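Local coordinates for protein probable acrylyl-CoA reductase AcuI (Escherichia coli, PDB 1O89) that probably catalyses the NADPH-dependent reduction of acrylyl-CoA to propanoyl-CoA, working as a homodimer, at residues A[289-293]-A[294-298]; A[318-321]-A[322-325]. One frame throughout, in Å; residues are numbered along the deposited sequence.

Interaction 1: A[289-293]-A[294-298]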
loop_
_atom_site.group_PDB
_atom_site.type_symbol
_atom_site.label_atom_id
_atom_site.label_comp_id
_atom_site.label_asym_id
_atom_site.label_seq_id
_atom_site.Cartn_x
_atom_site.Cartn_y
_atom_site.Cartn_z
ATOM N N VAL A 289 4.662 6.764 -15.525
ATOM C CA VAL A 289 4.840 6.465 -16.945
ATOM C C VAL A 289 3.509 6.273 -17.669
ATOM O O VAL A 289 3.308 6.837 -18.754
ATOM C CB VAL A 289 5.736 5.217 -17.137
ATOM C CG1 VAL A 289 5.870 4.842 -18.620
ATOM C CG2 VAL A 289 7.112 5.459 -16.490
ATOM N N MET A 290 2.608 5.509 -17.052
ATOM C CA MET A 290 1.341 5.111 -17.669
ATOM C C MET A 290 0.107 5.630 -16.932
ATOM O O MET A 290 -0.972 5.047 -17.043
ATOM C CB MET A 290 1.248 3.585 -17.726
ATOM C CG MET A 290 2.416 2.902 -18.412
ATOM S SD MET A 290 2.612 3.452 -20.122
ATOM C CE MET A 290 1.526 2.302 -21.002
ATOM N N THR A 291 0.234 6.711 -16.174
ATOM C CA THR A 291 -0.909 7.131 -15.363
ATOM C C THR A 291 -2.080 7.572 -16.276
ATOM O O THR A 291 -1.858 8.249 -17.277
ATOM C CB THR A 291 -0.521 8.158 -14.222
ATOM O OG1 THR A 291 -1.388 9.296 -14.216
ATOM C CG2 THR A 291 0.871 8.697 -14.358
ATOM N N PRO A 292 -3.305 7.112 -15.992
ATOM C CA PRO A 292 -4.459 7.412 -16.859
ATOM C C PRO A 292 -4.696 8.910 -17.062
ATOM O O PRO A 292 -4.353 9.675 -16.175
ATOM C CB PRO A 292 -5.658 6.768 -16.121
ATOM C CG PRO A 292 -5.071 5.751 -15.207
ATOM C CD PRO A 292 -3.684 6.245 -14.856
ATOM N N PRO A 293 -5.261 9.315 -18.203
ATOM C CA PRO A 293 -5.452 10.743 -18.531
ATOM C C PRO A 293 -6.168 11.591 -17.463
ATOM O O PRO A 293 -5.803 12.750 -17.291
ATOM C CB PRO A 293 -6.290 10.718 -19.825
ATOM C CG PRO A 293 -6.146 9.355 -20.391
ATOM C CD PRO A 293 -5.733 8.427 -19.286
ATOM N N GLU A 294 -7.170 11.038 -16.787
ATOM C CA GLU A 294 -7.957 11.798 -15.813
ATOM C C GLU A 294 -7.076 12.185 -14.623
ATOM O O GLU A 294 -6.915 13.362 -14.321
ATOM C CB GLU A 294 -9.178 10.989 -15.353
ATOM C CG GLU A 294 -10.122 11.760 -14.438
ATOM C CD GLU A 294 -11.406 11.008 -14.125
ATOM O OE1 GLU A 294 -12.174 10.696 -15.069
ATOM O OE2 GLU A 294 -11.662 10.741 -12.928
ATOM N N ARG A 295 -6.484 11.178 -13.985
ATOM C CA ARG A 295 -5.521 11.369 -12.898
ATOM C C ARG A 295 -4.385 12.326 -13.289
ATOM O O ARG A 295 -3.930 13.146 -12.490
ATOM C CB ARG A 295 -4.921 10.009 -12.508
ATOM C CG ARG A 295 -4.989 9.691 -11.034
ATOM C CD ARG A 295 -4.206 10.636 -10.187
ATOM N NE ARG A 295 -3.801 10.059 -8.907
ATOM C CZ ARG A 295 -4.528 10.081 -7.791
ATOM N NH1 ARG A 295 -5.743 10.617 -7.763
ATOM N NH2 ARG A 295 -4.039 9.557 -6.687
ATOM N N ARG A 296 -3.944 12.208 -14.537
ATOM C CA ARG A 296 -2.794 12.932 -15.051
ATOM C C ARG A 296 -3.101 14.412 -15.154
ATOM O O ARG A 296 -2.316 15.236 -14.700
ATOM C CB ARG A 296 -2.436 12.374 -16.434
ATOM C CG ARG A 296 -1.202 12.936 -17.082
ATOM C CD ARG A 296 -0.860 12.249 -18.390
ATOM N NE ARG A 296 -0.441 10.859 -18.218
ATOM C CZ ARG A 296 0.822 10.442 -18.109
ATOM N NH1 ARG A 296 1.835 11.304 -18.149
ATOM N NH2 ARG A 296 1.090 9.148 -17.978
ATOM N N ALA A 297 -4.240 14.741 -15.761
ATOM C CA ALA A 297 -4.692 16.128 -15.883
ATOM C C ALA A 297 -4.911 16.714 -14.486
ATOM O O ALA A 297 -4.536 17.852 -14.216
ATOM C CB ALA A 297 -5.959 16.204 -16.686
ATOM N N GLN A 298 -5.497 15.910 -13.601
ATOM C CA GLN A 298 -5.734 16.333 -12.236
ATOM C C GLN A 298 -4.428 16.751 -11.550
ATOM O O GLN A 298 -4.395 17.746 -10.840
ATOM C CB GLN A 298 -6.443 15.229 -11.468
ATOM C CG GLN A 298 -6.683 15.529 -9.997
ATOM C CD GLN A 298 -7.342 14.370 -9.262
ATOM O OE1 GLN A 298 -7.835 14.547 -8.144
ATOM N NE2 GLN A 298 -7.365 13.189 -9.887
#
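R296, in the first turn of helix 293-306, reaches back over the loop that leads into the helix and grips the backbone of T291. Its path starts against the cap: CB lies 3.3 Å from P292 O, the same carbonyl that accepts the backbone N of R296 at 3.0 Å. CG stands anti to the backbone N (chi1 -176°), and the chain runs straight on to CD before turning at chi3 (-67°). That bend lays the side of the guanidinium, NE and one NH, against a single acceptor. NE meets T291 O at 3.1 Å, and NH2 meets T291 O at 3.2 Å on a lone pair in the carbonyl plane, while NE is tilted 29° from that plane. CZ, between the two donors, sits against the same oxygen. Both bonds stay close to the plane of the guanidinium. One face of the group is covered by the T291 methyl, with CG2 3.7 Å from R296 NH2. At the edge, NH2 also makes a weak bond to V289 O, and another to S288 O, so that this nitrogen is shared among three carbonyls. F150 and W109 touch the arginine side chain. T291 OG1, by contrast, is buried without a polar partner. The preceding residue, R295, leads away to a salt bridge with D161. Beyond R296, A297 N donates to P293 O at 3.0 Å, the next i to i+4 bond. P292 is the N-cap and a proline opens the first turn, an arrangement typical of helix N-termini, here following the last strand of the parallel Rossmann sheet and the NADP(+)-binding S288.

Interaction 2: A[318-321]-A[322-325]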
loop_
_atom_site.group_PDB
_atom_site.type_symbol
_atom_site.label_atom_id
_atom_site.label_comp_id
_atom_site.label_asym_id
_atom_site.label_seq_id
_atom_site.Cartn_x
_atom_site.Cartn_y
_atom_site.Cartn_z
ATOM N N GLU A 318 19.547 26.343 -20.122
ATOM C CA GLU A 318 18.953 26.093 -21.436
ATOM C C GLU A 318 20.067 25.687 -22.375
ATOM O O GLU A 318 21.071 26.373 -22.463
ATOM C CB GLU A 318 18.276 27.346 -21.981
ATOM C CG GLU A 318 17.267 27.959 -21.033
ATOM C CD GLU A 318 16.793 29.332 -21.471
ATOM O OE1 GLU A 318 17.499 30.037 -22.229
ATOM O OE2 GLU A 318 15.685 29.711 -21.051
ATOM N N ILE A 319 19.887 24.576 -23.081
ATOM C CA ILE A 319 20.881 24.091 -24.030
ATOM C C ILE A 319 20.234 23.748 -25.377
ATOM O O ILE A 319 19.037 23.431 -25.465
ATOM C CB ILE A 319 21.631 22.853 -23.444
ATOM C CG1 ILE A 319 20.774 21.584 -23.500
ATOM C CG2 ILE A 319 22.058 23.105 -22.002
ATOM C CD1 ILE A 319 21.517 20.327 -23.028
ATOM N N SER A 320 21.041 23.800 -26.426
ATOM C CA SER A 320 20.616 23.344 -27.731
ATOM C C SER A 320 20.794 21.819 -27.792
ATOM O O SER A 320 21.457 21.218 -26.941
ATOM C CB SER A 320 21.417 24.052 -28.824
ATOM O OG SER A 320 22.732 23.544 -28.901
ATOM N N LEU A 321 20.191 21.197 -28.795
ATOM C CA LEU A 321 20.316 19.756 -28.991
ATOM C C LEU A 321 21.780 19.314 -29.088
ATOM O O LEU A 321 22.149 18.268 -28.569
ATOM C CB LEU A 321 19.574 19.341 -30.252
ATOM C CG LEU A 321 18.051 19.380 -30.151
ATOM C CD1 LEU A 321 17.450 19.474 -31.529
ATOM C CD2 LEU A 321 17.531 18.141 -29.417
ATOM N N SER A 322 22.608 20.130 -29.736
ATOM C CA SER A 322 24.003 19.776 -30.003
ATOM C C SER A 322 24.853 19.744 -28.730
ATOM O O SER A 322 25.907 19.115 -28.710
ATOM C CB SER A 322 24.617 20.740 -31.022
ATOM O OG SER A 322 24.705 22.058 -30.491
ATOM N N GLU A 323 24.397 20.434 -27.682
ATOM C CA GLU A 323 25.048 20.402 -26.365
ATOM C C GLU A 323 24.565 19.281 -25.447
ATOM O O GLU A 323 25.140 19.070 -24.386
ATOM C CB GLU A 323 24.833 21.722 -25.626
ATOM C CG GLU A 323 25.405 22.935 -26.325
ATOM C CD GLU A 323 24.950 24.217 -25.672
ATOM O OE1 GLU A 323 25.613 24.656 -24.715
ATOM O OE2 GLU A 323 23.931 24.781 -26.111
ATOM N N ALA A 324 23.507 18.577 -25.839
ATOM C CA ALA A 324 22.928 17.534 -24.997
ATOM C C ALA A 324 23.908 16.408 -24.647
ATOM O O ALA A 324 23.881 15.927 -23.527
ATOM C CB ALA A 324 21.647 16.965 -25.637
ATOM N N PRO A 325 24.747 15.964 -25.586
ATOM C CA PRO A 325 25.763 14.952 -25.270
ATOM C C PRO A 325 26.738 15.379 -24.164
ATOM O O PRO A 325 26.950 14.629 -23.210
ATOM C CB PRO A 325 26.489 14.763 -26.607
ATOM C CG PRO A 325 25.479 15.168 -27.638
ATOM C CD PRO A 325 24.779 16.329 -27.017
#
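S320 and E323 face each other across a tight turn and exchange bonds in both directions. The backbone N of S320 donates to E323 OE2 at 3.1 Å, and the bond is almost straight (176° at the hydrogen). It comes from above the carboxylate, 40° out of its plane. In return, E323 N donates to S320 O at 3.1 Å. The acid can reach because its CG sits beside its own backbone N, anti to the carbonyl carbon (chi1 -61°), and the chain then extends back toward the serine. A second polar line runs through the hydroxyls. S320 OG and S322 OG are 2.9 Å apart and hydrogen-bonded, with either able to be the donor. S320 OG also lies 3.3 Å from E323 OE2, a weak and unsettled bond, since the two acceptors compete for one proton. Next along the chain, A324 N is satisfied by L321 O at 3.1 Å, and two overlapping type I turns lead into helix 324-332. The backbone of I319 bonds to L341 and K343 of the parallel strand 340-343, and its side chain touches T340 and V342 there, while I319 CD1 rests 3.7 Å from A324 CA. A324 and P325 pack on L25. The charge of E318 is paired separately, with R140. The segment thus turns from strand 317-319 into the helix of a beta-alpha-beta crossover. With a hydroxyl close by, the setting is consistent with an ionised carboxylate, one oxygen accepting the N-H of S320 within the turn that follows strand 317-319.

Interactions 1 and 2 both lie where the chain passes into a helix, yet they hold different elements and stand apart, about 29 Å between centres and 20 Å between nearest atoms. In interaction 1, T291 and R296 are buried within a mostly exposed stretch; in interaction 2, I319 and A324 are buried and the polar residues lie partly or fully exposed. Segments 289-293 and 294-298 join the nucleotide-binding sheet to helix 293-306, next to S288, an NADP(+)-binding residue, with M290 touching Y254 of the second subunit. Interaction 2 sits farther out, remote from the annotated sites. The chemistry is reversed: a basic side chain donates to loop carbonyls, whereas an acidic one accepts from a backbone N-H.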